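HAD family phosphatase (Pseudomonas syringae pv. tomato, PDB 2ODA) is a member of the haloacid dehalogenase superfamily, probably a phosphatase-like hydrolase, whose physiological substrate and precise role remain uncertain. Local coordinates at residues Q36-P39 with G40-N43; Q159-L162 with K163-L167. All coordinates share one frame; numbering follows the deposited sequence.

Contact 1. Residues Q36-P39 with G40-N43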
# COMPACT_ATOMS: atom_id res chain seq x y z
N GLN B 36 -27.63 -14.39 2.41
CA GLN B 36 -27.44 -15.47 1.44
C GLN B 36 -26.15 -15.17 0.68
O GLN B 36 -25.93 -14.04 0.24
CB GLN B 36 -28.63 -15.55 0.47
CG GLN B 36 -28.52 -16.66 -0.63
CD GLN B 36 -29.66 -16.58 -1.65
OE1 GLN B 36 -30.66 -15.91 -1.43
NE2 GLN B 36 -29.50 -17.27 -2.77
N LEU B 37 -25.27 -16.17 0.58
CA LEU B 37 -24.09 -16.04 -0.30
C LEU B 37 -24.45 -15.84 -1.78
O LEU B 37 -25.43 -16.39 -2.26
CB LEU B 37 -23.23 -17.29 -0.17
CG LEU B 37 -22.59 -17.47 1.21
CD1 LEU B 37 -22.31 -18.98 1.47
CD2 LEU B 37 -21.33 -16.65 1.35
N THR B 38 -23.63 -15.07 -2.49
CA THR B 38 -23.81 -14.84 -3.93
C THR B 38 -23.51 -16.10 -4.77
O THR B 38 -22.81 -17.01 -4.31
CB THR B 38 -22.99 -13.63 -4.44
OG1 THR B 38 -21.59 -13.86 -4.23
CG2 THR B 38 -23.43 -12.34 -3.74
N PRO B 39 -24.07 -16.17 -5.99
CA PRO B 39 -23.89 -17.39 -6.79
C PRO B 39 -22.41 -17.77 -6.98
O PRO B 39 -21.59 -16.92 -7.32
CB PRO B 39 -24.56 -17.03 -8.13
CG PRO B 39 -25.60 -16.02 -7.77
CD PRO B 39 -24.93 -15.18 -6.68
N GLY B 40 -22.08 -19.03 -6.72
CA GLY B 40 -20.72 -19.52 -6.88
C GLY B 40 -19.81 -19.30 -5.68
O GLY B 40 -18.70 -19.82 -5.66
N ALA B 41 -20.28 -18.54 -4.67
CA ALA B 41 -19.45 -18.20 -3.50
C ALA B 41 -19.00 -19.46 -2.72
O ALA B 41 -17.83 -19.56 -2.35
CB ALA B 41 -20.19 -17.20 -2.53
N GLN B 42 -19.92 -20.40 -2.48
CA GLN B 42 -19.57 -21.61 -1.72
C GLN B 42 -18.42 -22.37 -2.38
O GLN B 42 -17.51 -22.84 -1.70
CB GLN B 42 -20.77 -22.56 -1.56
CG GLN B 42 -21.92 -22.02 -0.68
CD GLN B 42 -22.99 -21.27 -1.46
OE1 GLN B 42 -22.70 -20.48 -2.36
NE2 GLN B 42 -24.25 -21.53 -1.12
N ASN B 43 -18.50 -22.50 -3.70
CA ASN B 43 -17.48 -23.16 -4.52
C ASN B 43 -16.13 -22.41 -4.40
O ASN B 43 -15.10 -23.01 -4.05
CB ASN B 43 -18.01 -23.21 -5.97
CG ASN B 43 -17.16 -24.07 -6.90
OD1 ASN B 43 -15.95 -23.97 -6.91
ND2 ASN B 43 -17.83 -24.89 -7.73

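Contact 2. Residues Q159-L162 with K163-L167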
# COMPACT_ATOMS: atom_id res chain seq x y z
N GLN B 159 -23.28 -3.61 -19.13
CA GLN B 159 -23.18 -2.21 -18.68
C GLN B 159 -22.27 -2.07 -17.46
O GLN B 159 -21.39 -1.19 -17.45
CB GLN B 159 -24.56 -1.62 -18.38
CG GLN B 159 -25.30 -1.31 -19.65
CD GLN B 159 -26.79 -1.06 -19.47
OE1 GLN B 159 -27.37 -1.30 -18.40
NE2 GLN B 159 -27.42 -0.60 -20.54
N ALA B 160 -22.48 -2.91 -16.45
CA ALA B 160 -21.61 -2.95 -15.25
C ALA B 160 -20.15 -3.25 -15.59
O ALA B 160 -19.25 -2.64 -15.01
CB ALA B 160 -22.12 -3.99 -14.25
N THR B 161 -19.94 -4.20 -16.51
CA THR B 161 -18.60 -4.60 -16.96
C THR B 161 -17.84 -3.43 -17.59
O THR B 161 -16.67 -3.17 -17.27
CB THR B 161 -18.66 -5.85 -17.93
OG1 THR B 161 -19.20 -6.98 -17.23
CG2 THR B 161 -17.28 -6.21 -18.46
N LEU B 162 -18.51 -2.68 -18.47
CA LEU B 162 -17.86 -1.52 -19.05
C LEU B 162 -17.50 -0.41 -18.06
O LEU B 162 -16.42 0.15 -18.14
CB LEU B 162 -18.63 -1.00 -20.27
CG LEU B 162 -18.66 -1.98 -21.45
CD1 LEU B 162 -19.37 -1.29 -22.62
CD2 LEU B 162 -17.26 -2.41 -21.87
N LYS B 163 -18.40 -0.09 -17.14
CA LYS B 163 -18.15 0.86 -16.05
C LYS B 163 -16.99 0.43 -15.17
O LYS B 163 -16.13 1.24 -14.82
CB LYS B 163 -19.44 1.06 -15.23
CG LYS B 163 -20.47 1.91 -16.03
CD LYS B 163 -21.81 1.94 -15.32
CE LYS B 163 -22.92 2.56 -16.19
NZ LYS B 163 -24.20 2.53 -15.43
N LEU B 164 -16.93 -0.86 -14.83
CA LEU B 164 -15.82 -1.32 -14.00
C LEU B 164 -14.50 -1.25 -14.76
O LEU B 164 -13.52 -0.80 -14.20
CB LEU B 164 -16.10 -2.70 -13.41
CG LEU B 164 -17.30 -2.76 -12.43
CD1 LEU B 164 -17.48 -4.13 -11.84
CD2 LEU B 164 -17.19 -1.69 -11.32
N TYR B 165 -14.47 -1.62 -16.04
CA TYR B 165 -13.22 -1.48 -16.81
C TYR B 165 -12.81 -0.00 -16.95
O TYR B 165 -11.61 0.33 -16.91
CB TYR B 165 -13.32 -2.14 -18.18
CG TYR B 165 -13.11 -3.63 -18.14
CD1 TYR B 165 -11.97 -4.17 -17.52
CD2 TYR B 165 -14.02 -4.50 -18.75
CE1 TYR B 165 -11.76 -5.51 -17.48
CE2 TYR B 165 -13.82 -5.88 -18.71
CZ TYR B 165 -12.67 -6.37 -18.09
OH TYR B 165 -12.43 -7.72 -18.06
N SER B 166 -13.81 0.88 -17.08
CA SER B 166 -13.55 2.32 -17.18
C SER B 166 -12.86 2.87 -15.95
O SER B 166 -12.03 3.77 -16.06
CB SER B 166 -14.84 3.10 -17.42
OG SER B 166 -15.28 2.84 -18.75
N LEU B 167 -13.20 2.34 -14.77
CA LEU B 167 -12.53 2.70 -13.51
C LEU B 167 -11.05 2.36 -13.52
O LEU B 167 -10.26 3.01 -12.84
CB LEU B 167 -13.14 1.94 -12.35
CG LEU B 167 -14.42 2.34 -11.68
CD1 LEU B 167 -14.59 1.35 -10.55
CD2 LEU B 167 -14.34 3.81 -11.14

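Contact 1. Residues Q36-P39 with G40-N43
With chi1 at -66°, L37 carries CG beside its own backbone N and sends CD1 toward Q42, whose chain bends at chi2 (92°) and folds its amide back over the leucine. CD1 of L37 rests 3.7 Å from CG of Q42 and 3.8 Å from CD of Q42, so the leucine methyl meets the aliphatic part of the glutamine and the carbon of its amide. The two side chains cross at a slant. On the neighbouring helix position, CB of A41 sits 3.8 Å from CB of L37, an apolar contact at the root of the leucine, and the L37 side chain also touches V18 and P72.

One hydrogen bond ties the two ends of the turn: A41 N donates to T38 O over 3.0 Å, with an N-H...O angle of 158°. The hydroxyl of T38 is hydrogen-bonded to the carbonyl of C16, which anchors the start of the turn to the last turn of helix 13-17. G40 has a positive phi, a backbone conformation that by itself calls for glycine. The arrangement is a type II beta turn, T38 to A41, with proline and glycine at its two central positions and G40 serving as N-cap of helix 41-51.

Contact 2. Residues Q159-L162 with K163-L167
The carbonyl oxygen of A160 accepts L164 N at 2.9 Å, with an N-H...O angle of 157°, and the side chain of L164 closes over the same oxygen, its CG 3.2 Å from A160 O. L162 O takes S166 N at an equal 2.9 Å, and CB of S166 stands beside that carbonyl. Between these two bonds in sequence, T161 O receives Y165 N, while K163 N reaches Q159 O by the longest but straightest bond of the four, 3.2 Å at 172°.

T161 and Y165 carry the side-chain contact, lying alongside each other and pointing the same way. With OG1 beside the backbone N (chi1 -63°), the methyl CG2 of T161 swings to the side opposite that N and comes 3.5 Å from CE2 and 3.7 Å from CD2 of Y165. The threonine hydroxyl is used within the helix by the carbonyl of R157. At the far end of the ring, Y165 OH is hydrogen-bonded to the backbone N of V172. K163 runs extended past the helix backbone, its CG 3.5 Å from Q159 O, with CB and CD also close to that oxygen.

In chemical terms, the i to i+4 backbone bonds satisfy four successive carbonyls, the threonine methyl packs against the CD2/CE2 side of the tyrosine ring, and the phenol links the helix to strand 171-173, outermost in this chain's sheet, through one hydrogen bond.

Contact 1 comes first along the chain, at the turn that starts helix 41-51, and contact 2 follows much later, in the last turns of helix 150-167. Their centres lie 22 Å apart and their nearest atoms about 13 Å apart, so they do not touch. Both belong to the domain built round the parallel sheet, ordered 78-79, 55-58, 9-12, 109-112, 127-131, 171-173. Helix 41-51 leads into strand 55-58, next to the first strand, 9-12, whereas helix 150-167 precedes the outermost strand 171-173 and also packs on helix 115-123. Each contact therefore belongs to a different connection of the Rossmann-like core expected of a HAD-superfamily protein.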